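Local structure of DR hemagglutinin structural subunit (2W5P) at residues T18-L23 and T139-G144; L91-R96 and I122-D127; F75-F80 and W103-G108; I83-R88 and P135-L140. The protein mediates adherence of uropathogenic Escherichia coli to the upper urinary tract, binding the Dr blood group antigen and agglutinating human erythrocytes even in the presence of D-mannose. The protein carries 1 engineered substitution. All coordinates share one frame; numbering follows the deposited sequence.

Interaction 1: T18-L23 and T139-G144; sequences TGTTKL and TLTLTG. With SO4 (sulfate ion), chain G.
Thr18 and Thr143 meet through their hydroxyls, OG1 to OG1 at 2.8 Å in a hydrogen bond that either could donate. Next to them the packing is tight: the methyl CG2 of Thr18 presses on CG2 of Thr141 at 3.3 Å, closer than methyl groups usually sit. A chi1 of -67° sets OG1 of Thr18 beside the backbone N and CG2 anti to it, sending the hydroxyl to Thr143 and the methyl to Thr141. The backbones are drawn together by two pairs of hydrogen bonds, one joining Gly19 and Leu142, the other Thr21 and Leu140; Thr21 N gives the shortest, 2.8 Å to Leu140 O. Leu140 and Leu142 send their side chains to the same face as Thr21 and are buried, as befits leucines facing the core. In this Ig-like fold strand 17-26, near the N-terminus, lies antiparallel to the C-terminal strand 136-148, a placement consistent with the donor strand that completes fimbrial subunits of the chaperone-usher type. The threonine face loosens toward Thr20, Lys22 and Thr139. Threonine suits it: its beta-branch favours the extended backbone and its hydroxyl a solvent-facing side. A water bridges OG1 of Thr20 and OG1 of Thr141, 2.7 Å from each. Lys22 touches with its aliphatic part alone, CG lying 3.9 Å from CG2 of Thr139. On the edge of strand 17-26 turned away from 139-144 a sulfate, probably from the crystallisation liquor, makes a very short, therefore doubtful, contact with Thr20 N; Asp35 N of a second subunit also holds it.

Interaction 2: L91-R96 and I122-D127; sequences LYVNIR and IGIYVD. With CL8 (chloramphenicol succinate), chain D.
Arg96 lays its guanidinium flat on the ring of Tyr125, across two antiparallel neighbours of the Ig-like beta-sandwich, strands 90-97 and 119-126. The planes are 11° apart and Arg96 CZ stands 4.2 Å from the centroid of the Tyr125 ring, a cation-pi stack offset toward the CE2 rim, with Arg96 NH2 3.5 Å from Tyr125 CZ. Arg96 first runs outward extended, and a bend at chi3 (82°) folds the flat group over the ring. The opposite ring face receives chlorine CL1 of the bound chloramphenicol succinate, so the tyrosine is a slab between cation and ligand. Gly123, beside it, has no side chain to crowd the tyrosine hydroxyl, and its bare CA lets the second chlorine, CL2, come to 3.6 Å. On the inner face the bumps are branched aliphatics: CG2 of Ile124 lodges in the fork of CB, CG1 and CG2 of Val93, 3.6 Å from CB, and CG2 of Ile122 fits against CB of Ile95 at 3.7 Å. Beta-branched residues suit these positions, filling space close to the main chain; Phe80 packs on Val93 and Ile95, Phe110 on Ile95 and Ile122, and Val54 on Ile124. Beyond Val126 strand 119-126 gives way to a loop, and Asp127 leans toward Val93 and Asn94, its carboxylate salt-bridged through OD2 to Lys79. A water links the segments there, accepting from ND2 of Asn94 at 2.9 Å and donating to Val126 O at 2.8 Å.

Interaction 3: F75-F80 and W103-G108; sequences FEQGKF and WTTDNG
Two hairpin turns pack against each other here: the bend of 75-80, between strands 75-76 and 79-84, and the turn of 103-108, joining strands 103-106 and 109-112 of the Ig-like domain. Phe75 and Gly108 form the heart of the contact. CA of Gly108 stands over the centre of the Phe75 ring, 3.5 Å from the centroid and 8° off its normal, a CH-pi contact. The ring gets there because chi1 of 76° sets CG between the backbone N and the carbonyl carbon. Glycine fits doubly: with no side chain, Gly108 can set CA directly on the ring, and its positive phi (93°) is easy for glycine. Asn107 also has positive phi, which asparagine tolerates well, and the Asn-Gly pair is consistent with a type I' turn. In the facing bend Gly78 likewise takes a positive phi, and Glu76 N bonds to Lys79 O at 3.0 Å. The side chain of Gln77 lies beside Asn107 but is poorly ordered. Phe80 is buried; from the opposite direction Thr105 brings its methyl CG2 to 3.7 Å from CE1 of that ring. At its edge, near the ring plane, Phe80 receives the carbonyl O of Gly108, 3.5 Å from CE2.

Interaction 4: I83-R88 and P135-L140; sequences ISDNNR and PGNYTL
Ile83 opens the contact with a pair of backbone hydrogen bonds to Thr139, Ile83 N to Thr139 O and Thr139 N to Ile83 O, both 2.9 Å. CG2 of Ile83 crosses Thr139, 3.9 Å from its OG1. Ser84 comes next, facing Tyr138: CB rests 3.7 Å from CE1 of the ring, a place where a small residue lets the aromatic lie close along the backbone. Here strand 79-84, antiparallel to the C-terminal strand 136-148 in the Ig-like fold, ends in a type I turn from Ser84 to Asn87. Serine starts it well. A chi1 of 175° carries OG of Ser84 forward along the chain to accept from Asn86 N at 3.1 Å, an ST turn, while Ser84 O accepts from Asn87 N. A water touches the same OG and donates to OH of Tyr138, whose hydroxyl is also bonded to Pro134 O. Asp85 then gives its N-H to Asn137 O at 3.0 Å, a more bent bond with 136° at the hydrogen, the last backbone link before the chain turns away. Its carboxylate folds back over the neighbouring strand, OD2 3.5 Å from CB of Asn137, whose own OD1 is held by Thr24. OD1 of Asp85 accepts a hydrogen bond from a second water, which also donates to Ile83 O and accepts from OG1 of Thr139, 2.8 Å away.

Overall arrangement
Strand 136-148 serves two of the contacts: interaction 1 lines one edge with strand 17-26, interaction 4 the other with strand 79-84, and they share Thr139 and Leu140. Interaction 1 is a surface contact, rich in hydroxyls and water; interaction 4 is partly buried and passes into a polar turn. Interaction 2, also partly buried, has the most apolar side-chain packing and meets interaction 1 through Leu23 on Leu91 and Leu140 on Ile124. Interaction 3, partly buried, sets exposed Thr105 and Asn107 around buried Phe80 and Gly108; with no clear hydrogen bond between its segments, it relies on aromatic contacts. Lys79 ties it to interaction 2 by a salt bridge to Asp127, and Phe80 pairs with Val93.

Interaction 1: T18-L23 and T139-G144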
loop_
_atom_site.group_PDB
_atom_site.type_symbol
_atom_site.label_atom_id
_atom_site.label_comp_id
_atom_site.label_asym_id
_atom_site.label_seq_id
_atom_site.Cartn_x
_atom_site.Cartn_y
_atom_site.Cartn_z
ATOM N N THR A 18 7.163 10.718 2.865
ATOM C CA THR A 18 7.302 10.567 1.425
ATOM C C THR A 18 5.930 10.320 0.854
ATOM O O THR A 18 5.215 9.447 1.325
ATOM C CB THR A 18 8.235 9.389 1.125
ATOM O OG1 THR A 18 9.559 9.705 1.564
ATOM C CG2 THR A 18 8.250 9.050 -0.336
ATOM N N GLY A 19 5.543 11.132 -0.121
ATOM C CA GLY A 19 4.244 11.006 -0.788
ATOM C C GLY A 19 4.492 10.515 -2.230
ATOM O O GLY A 19 5.384 11.003 -2.918
ATOM N N THR A 20 3.752 9.493 -2.644
ATOM C CA THR A 20 3.933 8.895 -3.978
ATOM C C THR A 20 2.706 9.152 -4.803
ATOM O O THR A 20 1.630 8.705 -4.449
ATOM C CB THR A 20 4.200 7.398 -3.902
ATOM O OG1 THR A 20 5.502 7.163 -3.345
ATOM C CG2 THR A 20 4.129 6.776 -5.283
ATOM N N THR A 21 2.861 9.934 -5.870
ATOM C CA THR A 21 1.763 10.225 -6.821
ATOM C C THR A 21 1.724 9.131 -7.902
ATOM O O THR A 21 2.713 8.923 -8.618
ATOM C CB THR A 21 1.956 11.609 -7.478
ATOM O OG1 THR A 21 1.733 12.623 -6.507
ATOM C CG2 THR A 21 0.963 11.825 -8.674
ATOM N N LYS A 22 0.602 8.408 -7.978
ATOM C CA LYS A 22 0.415 7.373 -8.993
ATOM C C LYS A 22 -0.585 7.862 -10.051
ATOM O O LYS A 22 -1.609 8.503 -9.741
ATOM C CB LYS A 22 -0.076 6.076 -8.354
ATOM C CG LYS A 22 0.973 5.361 -7.513
ATOM C CD LYS A 22 0.551 5.237 -6.063
ATOM C CE LYS A 22 1.501 4.335 -5.300
ATOM N NZ LYS A 22 0.816 3.604 -4.198
ATOM N N LEU A 23 -0.228 7.674 -11.304
ATOM C CA LEU A 23 -1.104 8.068 -12.399
ATOM C C LEU A 23 -1.232 6.867 -13.348
ATOM O O LEU A 23 -0.236 6.240 -13.663
ATOM C CB LEU A 23 -0.459 9.234 -13.173
ATOM C CG LEU A 23 -1.037 9.480 -14.584
ATOM C CD1 LEU A 23 -2.476 9.946 -14.491
ATOM C CD2 LEU A 23 -0.218 10.552 -15.306
ATOM N N THR A 139 4.701 7.049 -11.782
ATOM C CA THR A 139 4.818 7.555 -10.426
ATOM C C THR A 139 5.808 8.695 -10.279
ATOM O O THR A 139 6.895 8.663 -10.856
ATOM C CB THR A 139 5.214 6.408 -9.449
ATOM O OG1 THR A 139 6.527 5.975 -9.778
ATOM C CG2 THR A 139 4.264 5.212 -9.586
ATOM N N LEU A 140 5.503 9.591 -9.339
ATOM C CA LEU A 140 6.428 10.653 -8.920
ATOM C C LEU A 140 6.474 10.566 -7.391
ATOM O O LEU A 140 5.429 10.636 -6.718
ATOM C CB LEU A 140 5.893 12.036 -9.328
ATOM C CG LEU A 140 6.491 13.302 -8.657
ATOM C CD1 LEU A 140 7.954 13.401 -9.017
ATOM C CD2 LEU A 140 5.753 14.514 -9.267
ATOM N N THR A 141 7.672 10.442 -6.849
ATOM C CA THR A 141 7.838 10.310 -5.408
ATOM C C THR A 141 8.563 11.537 -4.856
ATOM O O THR A 141 9.633 11.866 -5.321
ATOM C CB THR A 141 8.614 9.021 -5.090
ATOM O OG1 THR A 141 7.934 7.907 -5.686
ATOM C CG2 THR A 141 8.714 8.805 -3.550
ATOM N N LEU A 142 7.967 12.183 -3.845
ATOM C CA LEU A 142 8.544 13.378 -3.207
ATOM C C LEU A 142 8.688 13.159 -1.711
ATOM O O LEU A 142 7.753 12.693 -1.031
ATOM C CB LEU A 142 7.632 14.590 -3.418
ATOM C CG LEU A 142 7.419 14.946 -4.898
ATOM C CD1 LEU A 142 6.179 15.850 -5.091
ATOM C CD2 LEU A 142 8.692 15.598 -5.424
ATOM N N THR A 143 9.816 13.593 -1.190
ATOM C CA THR A 143 10.101 13.433 0.243
ATOM C C THR A 143 10.202 14.800 0.897
ATOM O O THR A 143 10.777 15.723 0.317
ATOM C CB THR A 143 11.387 12.594 0.445
ATOM O OG1 THR A 143 11.162 11.281 -0.087
ATOM C CG2 THR A 143 11.759 12.494 1.950
ATOM N N GLY A 144 9.589 14.942 2.070
ATOM C CA GLY A 144 9.581 16.214 2.767
ATOM C C GLY A 144 10.900 16.443 3.504
ATOM O O GLY A 144 11.555 15.506 3.937
HETATM S S SO4 G . 0.802 8.776 -0.366
HETATM O O1 SO4 G . 1.718 9.100 -1.497
HETATM O O2 SO4 G . 0.057 7.520 -0.534
HETATM O O3 SO4 G . 1.669 8.536 0.826
HETATM O O4 SO4 G . 0.006 9.983 -0.098
HETATM O O HOH W 1 4.011 12.797 -4.489
HETATM O O HOH W 2 7.449 5.640 -4.312
#

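Interaction 2: L91-R96 and I122-D127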
loop_
_atom_site.group_PDB
_atom_site.type_symbol
_atom_site.label_atom_id
_atom_site.label_comp_id
_atom_site.label_asym_id
_atom_site.label_seq_id
_atom_site.Cartn_x
_atom_site.Cartn_y
_atom_site.Cartn_z
ATOM N N LEU A 91 6.814 11.020 -18.071
ATOM C CA LEU A 91 5.840 12.076 -18.334
ATOM C C LEU A 91 6.336 13.325 -17.627
ATOM O O LEU A 91 6.340 13.399 -16.380
ATOM C CB LEU A 91 4.448 11.679 -17.848
ATOM C CG LEU A 91 3.427 12.838 -17.775
ATOM C CD1 LEU A 91 2.921 13.237 -19.233
ATOM C CD2 LEU A 91 2.269 12.471 -16.894
ATOM N N TYR A 92 6.843 14.283 -18.397
ATOM C CA TYR A 92 7.349 15.526 -17.806
ATOM C C TYR A 92 6.238 16.359 -17.235
ATOM O O TYR A 92 5.168 16.500 -17.851
ATOM C CB TYR A 92 8.162 16.347 -18.820
ATOM C CG TYR A 92 9.386 15.592 -19.295
ATOM C CD1 TYR A 92 9.324 14.775 -20.409
ATOM C CD2 TYR A 92 10.552 15.604 -18.562
ATOM C CE1 TYR A 92 10.430 13.979 -20.794
ATOM C CE2 TYR A 92 11.668 14.808 -18.934
ATOM C CZ TYR A 92 11.591 14.010 -20.029
ATOM O OH TYR A 92 12.695 13.258 -20.386
ATOM N N VAL A 93 6.532 16.965 -16.084
ATOM C CA VAL A 93 5.576 17.778 -15.352
ATOM C C VAL A 93 6.227 19.000 -14.742
ATOM O O VAL A 93 7.444 19.033 -14.473
ATOM C CB VAL A 93 4.870 16.936 -14.185
ATOM C CG1 VAL A 93 4.075 15.769 -14.753
ATOM C CG2 VAL A 93 5.901 16.433 -13.152
ATOM N N ASN A 94 5.370 19.967 -14.432
ATOM C CA ASN A 94 5.732 21.116 -13.646
ATOM C C ASN A 94 4.989 20.939 -12.342
ATOM O O ASN A 94 3.931 20.355 -12.330
ATOM C CB ASN A 94 5.224 22.387 -14.310
ATOM C CG ASN A 94 6.210 22.947 -15.288
ATOM O OD1 ASN A 94 7.397 23.024 -14.989
ATOM N ND2 ASN A 94 5.766 23.148 -16.521
ATOM N N ILE A 95 5.580 21.377 -11.240
ATOM C CA ILE A 95 4.892 21.340 -9.962
ATOM C C ILE A 95 4.851 22.775 -9.467
ATOM O O ILE A 95 5.834 23.513 -9.601
ATOM C CB ILE A 95 5.550 20.405 -8.933
ATOM C CG1 ILE A 95 7.022 20.768 -8.711
ATOM C CG2 ILE A 95 5.375 18.965 -9.353
ATOM C CD1 ILE A 95 7.710 19.965 -7.571
ATOM N N ARG A 96 3.709 23.173 -8.920
ATOM C CA ARG A 96 3.503 24.572 -8.510
ATOM C C ARG A 96 2.503 24.624 -7.370
ATOM O O ARG A 96 1.473 23.943 -7.437
ATOM C CB ARG A 96 2.928 25.340 -9.724
ATOM C CG ARG A 96 2.320 26.702 -9.357
ATOM C CD ARG A 96 1.883 27.481 -10.587
ATOM N NE ARG A 96 0.567 27.073 -11.081
ATOM C CZ ARG A 96 0.358 26.425 -12.231
ATOM N NH1 ARG A 96 1.385 26.055 -12.996
ATOM N NH2 ARG A 96 -0.879 26.132 -12.613
ATOM N N ILE A 122 0.640 21.171 -3.568
ATOM C CA ILE A 122 1.554 21.249 -4.717
ATOM C C ILE A 122 0.844 20.550 -5.885
ATOM O O ILE A 122 0.605 19.328 -5.836
ATOM C CB ILE A 122 2.920 20.552 -4.424
ATOM C CG1 ILE A 122 3.702 21.275 -3.326
ATOM C CG2 ILE A 122 3.751 20.456 -5.693
ATOM C CD1 ILE A 122 4.205 22.647 -3.704
ATOM N N GLY A 123 0.412 21.322 -6.881
ATOM C CA GLY A 123 -0.276 20.745 -8.027
ATOM C C GLY A 123 0.773 20.196 -9.014
ATOM O O GLY A 123 1.836 20.773 -9.166
ATOM N N ILE A 124 0.462 19.054 -9.627
ATOM C CA ILE A 124 1.305 18.440 -10.661
ATOM C C ILE A 124 0.577 18.697 -11.989
ATOM O O ILE A 124 -0.598 18.283 -12.153
ATOM C CB ILE A 124 1.488 16.875 -10.489
ATOM C CG1 ILE A 124 1.898 16.472 -9.060
ATOM C CG2 ILE A 124 2.562 16.376 -11.484
ATOM C CD1 ILE A 124 3.031 17.314 -8.500
ATOM N N TYR A 125 1.297 19.276 -12.947
ATOM C CA TYR A 125 0.734 19.620 -14.285
ATOM C C TYR A 125 1.633 19.093 -15.405
ATOM O O TYR A 125 2.841 19.118 -15.281
ATOM C CB TYR A 125 0.615 21.161 -14.434
ATOM C CG TYR A 125 -0.162 21.830 -13.317
ATOM C CD1 TYR A 125 -1.560 21.993 -13.407
ATOM C CD2 TYR A 125 0.479 22.294 -12.173
ATOM C CE1 TYR A 125 -2.297 22.610 -12.363
ATOM C CE2 TYR A 125 -0.258 22.865 -11.102
ATOM C CZ TYR A 125 -1.654 22.990 -11.211
ATOM O OH TYR A 125 -2.382 23.538 -10.164
ATOM N N VAL A 126 1.028 18.667 -16.516
ATOM C CA VAL A 126 1.780 18.190 -17.682
ATOM C C VAL A 126 2.639 19.361 -18.223
ATOM O O VAL A 126 2.160 20.491 -18.408
ATOM C CB VAL A 126 0.808 17.656 -18.794
ATOM C CG1 VAL A 126 1.586 17.243 -20.022
ATOM C CG2 VAL A 126 -0.058 16.443 -18.256
ATOM N N ASP A 127 3.910 19.088 -18.457
ATOM C CA ASP A 127 4.832 20.104 -18.966
ATOM C C ASP A 127 5.098 19.766 -20.446
ATOM O O ASP A 127 5.954 18.939 -20.752
ATOM C CB ASP A 127 6.144 20.042 -18.145
ATOM C CG ASP A 127 7.189 21.020 -18.632
ATOM O OD1 ASP A 127 6.849 21.879 -19.461
ATOM O OD2 ASP A 127 8.354 20.907 -18.207
HETATM C C1 CL8 D . -4.223 20.583 -9.333
HETATM CL CL1 CL8 D . -2.979 19.660 -10.237
HETATM CL CL2 CL8 D . -3.828 20.747 -7.579
HETATM C C2 CL8 D . -5.541 19.770 -9.537
HETATM O O2 CL8 D . -5.622 18.592 -9.114
HETATM N N2 CL8 D . -6.431 20.413 -10.205
HETATM O O HOH W 3 2.928 22.849 -17.103
#

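Interaction 3: F75-F80 and W103-G108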
loop_
_atom_site.group_PDB
_atom_site.type_symbol
_atom_site.label_atom_id
_atom_site.label_comp_id
_atom_site.label_asym_id
_atom_site.label_seq_id
_atom_site.Cartn_x
_atom_site.Cartn_y
_atom_site.Cartn_z
ATOM N N PHE A 75 13.696 12.969 -11.854
ATOM C CA PHE A 75 14.200 14.276 -12.294
ATOM C C PHE A 75 15.459 14.093 -13.131
ATOM O O PHE A 75 16.262 13.276 -12.766
ATOM C CB PHE A 75 14.444 15.217 -11.072
ATOM C CG PHE A 75 15.694 14.900 -10.271
ATOM C CD1 PHE A 75 15.625 14.118 -9.121
ATOM C CD2 PHE A 75 16.890 15.544 -10.554
ATOM C CE1 PHE A 75 16.762 13.918 -8.314
ATOM C CE2 PHE A 75 18.025 15.357 -9.755
ATOM C CZ PHE A 75 17.975 14.508 -8.668
ATOM N N GLU A 76 15.578 14.763 -14.281
ATOM C CA GLU A 76 16.779 14.585 -15.113
ATOM C C GLU A 76 17.119 15.999 -15.455
ATOM O O GLU A 76 16.885 16.474 -16.560
ATOM C CB GLU A 76 16.491 13.788 -16.384
ATOM C CG GLU A 76 15.235 14.281 -17.148
ATOM C CD GLU A 76 15.314 13.964 -18.624
ATOM O OE1 GLU A 76 15.292 14.892 -19.448
ATOM O OE2 GLU A 76 15.428 12.768 -18.960
ATOM N N GLN A 77 17.596 16.676 -14.435
ATOM C CA GLN A 77 17.849 18.078 -14.393
ATOM C C GLN A 77 17.323 19.158 -15.305
ATOM O O GLN A 77 17.284 19.072 -16.540
ATOM C CB GLN A 77 19.042 18.411 -13.584
ATOM C CG GLN A 77 18.620 18.418 -12.112
ATOM C CD GLN A 77 17.100 18.690 -11.934
ATOM O OE1 GLN A 77 16.697 19.800 -11.596
ATOM N NE2 GLN A 77 16.270 17.683 -12.194
ATOM N N GLY A 78 16.734 20.104 -14.592
ATOM C CA GLY A 78 15.912 21.120 -15.143
ATOM C C GLY A 78 14.495 20.578 -14.922
ATOM O O GLY A 78 13.657 21.227 -14.309
ATOM N N LYS A 79 14.291 19.323 -15.300
ATOM C CA LYS A 79 12.960 18.756 -15.343
ATOM C C LYS A 79 12.545 17.649 -14.364
ATOM O O LYS A 79 13.286 16.700 -14.143
ATOM C CB LYS A 79 12.671 18.328 -16.785
ATOM C CG LYS A 79 12.538 19.508 -17.750
ATOM C CD LYS A 79 12.679 19.070 -19.207
ATOM C CE LYS A 79 11.394 19.312 -19.996
ATOM N NZ LYS A 79 10.660 20.505 -19.496
ATOM N N PHE A 80 11.327 17.772 -13.819
ATOM C CA PHE A 80 10.691 16.696 -13.019
ATOM C C PHE A 80 9.831 15.861 -14.009
ATOM O O PHE A 80 9.338 16.383 -15.031
ATOM C CB PHE A 80 9.753 17.289 -11.923
ATOM C CG PHE A 80 10.484 17.989 -10.793
ATOM C CD1 PHE A 80 10.515 19.392 -10.718
ATOM C CD2 PHE A 80 11.081 17.254 -9.779
ATOM C CE1 PHE A 80 11.147 20.027 -9.677
ATOM C CE2 PHE A 80 11.708 17.870 -8.732
ATOM C CZ PHE A 80 11.778 19.264 -8.679
ATOM N N TRP A 103 8.680 29.509 -4.955
ATOM C CA TRP A 103 9.565 28.365 -4.719
ATOM C C TRP A 103 10.654 28.324 -5.804
ATOM O O TRP A 103 10.468 28.864 -6.895
ATOM C CB TRP A 103 8.758 27.039 -4.766
ATOM C CG TRP A 103 7.729 26.888 -3.663
ATOM C CD1 TRP A 103 6.623 27.671 -3.459
ATOM C CD2 TRP A 103 7.644 25.822 -2.700
ATOM N NE1 TRP A 103 5.894 27.197 -2.383
ATOM C CE2 TRP A 103 6.488 26.059 -1.909
ATOM C CE3 TRP A 103 8.447 24.704 -2.410
ATOM C CZ2 TRP A 103 6.080 25.185 -0.867
ATOM C CZ3 TRP A 103 8.095 23.900 -1.325
ATOM C CH2 TRP A 103 6.909 24.160 -0.556
ATOM N N THR A 104 11.741 27.609 -5.516
ATOM C CA THR A 104 12.825 27.411 -6.483
ATOM C C THR A 104 13.055 25.922 -6.681
ATOM O O THR A 104 12.941 25.163 -5.747
ATOM C CB THR A 104 14.149 28.043 -5.993
ATOM O OG1 THR A 104 13.925 29.378 -5.537
ATOM C CG2 THR A 104 15.203 28.041 -7.126
ATOM N N THR A 105 13.491 25.556 -7.883
ATOM C CA THR A 105 13.877 24.185 -8.245
ATOM C C THR A 105 15.397 24.105 -8.228
ATOM O O THR A 105 16.080 24.926 -8.845
ATOM C CB THR A 105 13.393 23.808 -9.665
ATOM O OG1 THR A 105 11.965 23.745 -9.711
ATOM C CG2 THR A 105 13.952 22.459 -10.078
ATOM N N ASP A 106 15.934 23.097 -7.557
ATOM C CA ASP A 106 17.368 22.910 -7.529
ATOM C C ASP A 106 17.745 21.445 -7.560
ATOM O O ASP A 106 17.730 20.793 -6.535
ATOM C CB ASP A 106 17.998 23.587 -6.301
ATOM C CG ASP A 106 19.540 23.648 -6.392
ATOM O OD1 ASP A 106 20.158 24.510 -5.724
ATOM O OD2 ASP A 106 20.129 22.839 -7.143
ATOM N N ASN A 107 18.103 20.941 -8.741
ATOM C CA ASN A 107 18.577 19.558 -8.884
ATOM C C ASN A 107 17.722 18.530 -8.139
ATOM O O ASN A 107 18.234 17.827 -7.271
ATOM C CB ASN A 107 20.018 19.445 -8.365
ATOM C CG ASN A 107 20.704 18.161 -8.827
ATOM O OD1 ASN A 107 20.631 17.797 -10.006
ATOM N ND2 ASN A 107 21.317 17.438 -7.887
ATOM N N GLY A 108 16.419 18.492 -8.431
ATOM C CA GLY A 108 15.524 17.508 -7.813
ATOM C C GLY A 108 14.837 17.996 -6.552
ATOM O O GLY A 108 13.948 17.342 -6.034
#

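Interaction 4: I83-R88 and P135-L140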
loop_
_atom_site.group_PDB
_atom_site.type_symbol
_atom_site.label_atom_id
_atom_site.label_comp_id
_atom_site.label_asym_id
_atom_site.label_seq_id
_atom_site.Cartn_x
_atom_site.Cartn_y
_atom_site.Cartn_z
ATOM N N ILE A 83 7.774 8.543 -13.634
ATOM C CA ILE A 83 8.452 7.445 -14.332
ATOM C C ILE A 83 7.504 6.264 -14.434
ATOM O O ILE A 83 6.808 5.907 -13.464
ATOM C CB ILE A 83 9.783 7.031 -13.615
ATOM C CG1 ILE A 83 10.573 6.025 -14.461
ATOM C CG2 ILE A 83 9.508 6.431 -12.276
ATOM C CD1 ILE A 83 11.137 6.617 -15.754
ATOM N N SER A 84 7.482 5.646 -15.605
ATOM C CA SER A 84 6.660 4.445 -15.817
ATOM C C SER A 84 7.207 3.323 -14.961
ATOM O O SER A 84 8.375 3.332 -14.627
ATOM C CB SER A 84 6.781 3.989 -17.277
ATOM O OG SER A 84 6.095 2.776 -17.462
ATOM N N ASP A 85 6.380 2.309 -14.689
ATOM C CA ASP A 85 6.826 1.112 -13.974
ATOM C C ASP A 85 7.865 0.347 -14.832
ATOM O O ASP A 85 8.635 -0.472 -14.311
ATOM C CB ASP A 85 5.647 0.167 -13.689
ATOM C CG ASP A 85 4.738 0.668 -12.591
ATOM O OD1 ASP A 85 5.048 1.687 -11.941
ATOM O OD2 ASP A 85 3.723 0.009 -12.345
ATOM N N ASN A 86 7.865 0.573 -16.149
ATOM C CA ASN A 86 8.847 -0.101 -17.000
ATOM C C ASN A 86 10.197 0.577 -16.857
ATOM O O ASN A 86 11.208 0.127 -17.402
ATOM C CB ASN A 86 8.388 -0.204 -18.469
ATOM C CG ASN A 86 8.297 1.147 -19.175
ATOM O OD1 ASN A 86 8.965 2.103 -18.820
ATOM N ND2 ASN A 86 7.541 1.180 -20.249
ATOM N N ASN A 87 10.191 1.677 -16.111
ATOM C CA ASN A 87 11.399 2.432 -15.828
ATOM C C ASN A 87 11.981 3.057 -17.064
ATOM O O ASN A 87 13.137 3.455 -17.074
ATOM C CB ASN A 87 12.448 1.540 -15.150
ATOM C CG ASN A 87 12.727 1.965 -13.731
ATOM O OD1 ASN A 87 13.417 2.967 -13.490
ATOM N ND2 ASN A 87 12.108 1.272 -12.781
ATOM N N ARG A 88 11.149 3.199 -18.089
ATOM C CA ARG A 88 11.580 3.734 -19.368
ATOM C C ARG A 88 10.833 5.026 -19.733
ATOM O O ARG A 88 11.445 6.050 -20.062
ATOM C CB ARG A 88 11.273 2.695 -20.446
ATOM C CG ARG A 88 12.408 2.406 -21.388
ATOM C CD ARG A 88 12.046 1.256 -22.321
ATOM N NE ARG A 88 12.481 -0.029 -21.783
ATOM C CZ ARG A 88 12.863 -1.063 -22.530
ATOM N NH1 ARG A 88 12.849 -0.970 -23.852
ATOM N NH2 ARG A 88 13.256 -2.192 -21.953
ATOM N N PRO A 135 0.225 4.024 -22.595
ATOM C CA PRO A 135 -0.613 3.649 -21.458
ATOM C C PRO A 135 0.297 2.881 -20.489
ATOM O O PRO A 135 1.187 2.123 -20.911
ATOM C CB PRO A 135 -1.634 2.685 -22.089
ATOM C CG PRO A 135 -1.759 3.169 -23.498
ATOM C CD PRO A 135 -0.359 3.582 -23.877
ATOM N N GLY A 136 0.060 3.062 -19.203
ATOM C CA GLY A 136 0.843 2.362 -18.183
ATOM C C GLY A 136 0.677 3.067 -16.851
ATOM O O GLY A 136 -0.205 3.895 -16.703
ATOM N N ASN A 137 1.472 2.664 -15.862
ATOM C CA ASN A 137 1.377 3.244 -14.517
ATOM C C ASN A 137 2.612 4.070 -14.248
ATOM O O ASN A 137 3.747 3.656 -14.532
ATOM C CB ASN A 137 1.147 2.162 -13.439
ATOM C CG ASN A 137 -0.228 1.530 -13.557
ATOM O OD1 ASN A 137 -1.226 2.131 -13.190
ATOM N ND2 ASN A 137 -0.287 0.338 -14.129
ATOM N N TYR A 138 2.369 5.309 -13.875
ATOM C CA TYR A 138 3.448 6.273 -13.737
ATOM C C TYR A 138 3.507 6.790 -12.289
ATOM O O TYR A 138 2.479 6.957 -11.651
ATOM C CB TYR A 138 3.196 7.428 -14.732
ATOM C CG TYR A 138 3.336 6.995 -16.217
ATOM C CD1 TYR A 138 4.527 7.233 -16.921
ATOM C CD2 TYR A 138 2.281 6.362 -16.899
ATOM C CE1 TYR A 138 4.678 6.833 -18.264
ATOM C CE2 TYR A 138 2.428 5.938 -18.260
ATOM C CZ TYR A 138 3.650 6.188 -18.911
ATOM O OH TYR A 138 3.861 5.734 -20.180
ATOM N N THR A 139 4.701 7.049 -11.782
ATOM C CA THR A 139 4.818 7.555 -10.426
ATOM C C THR A 139 5.808 8.695 -10.279
ATOM O O THR A 139 6.895 8.663 -10.856
ATOM C CB THR A 139 5.214 6.408 -9.449
ATOM O OG1 THR A 139 6.527 5.975 -9.778
ATOM C CG2 THR A 139 4.264 5.212 -9.586
ATOM N N LEU A 140 5.503 9.591 -9.339
ATOM C CA LEU A 140 6.428 10.653 -8.920
ATOM C C LEU A 140 6.474 10.566 -7.391
ATOM O O LEU A 140 5.429 10.636 -6.718
ATOM C CB LEU A 140 5.893 12.036 -9.328
ATOM C CG LEU A 140 6.491 13.302 -8.657
ATOM C CD1 LEU A 140 7.954 13.401 -9.017
ATOM C CD2 LEU A 140 5.753 14.514 -9.267
HETATM O O HOH W 4 6.492 3.891 -11.637
HETATM O O HOH W 5 4.955 2.915 -19.990
#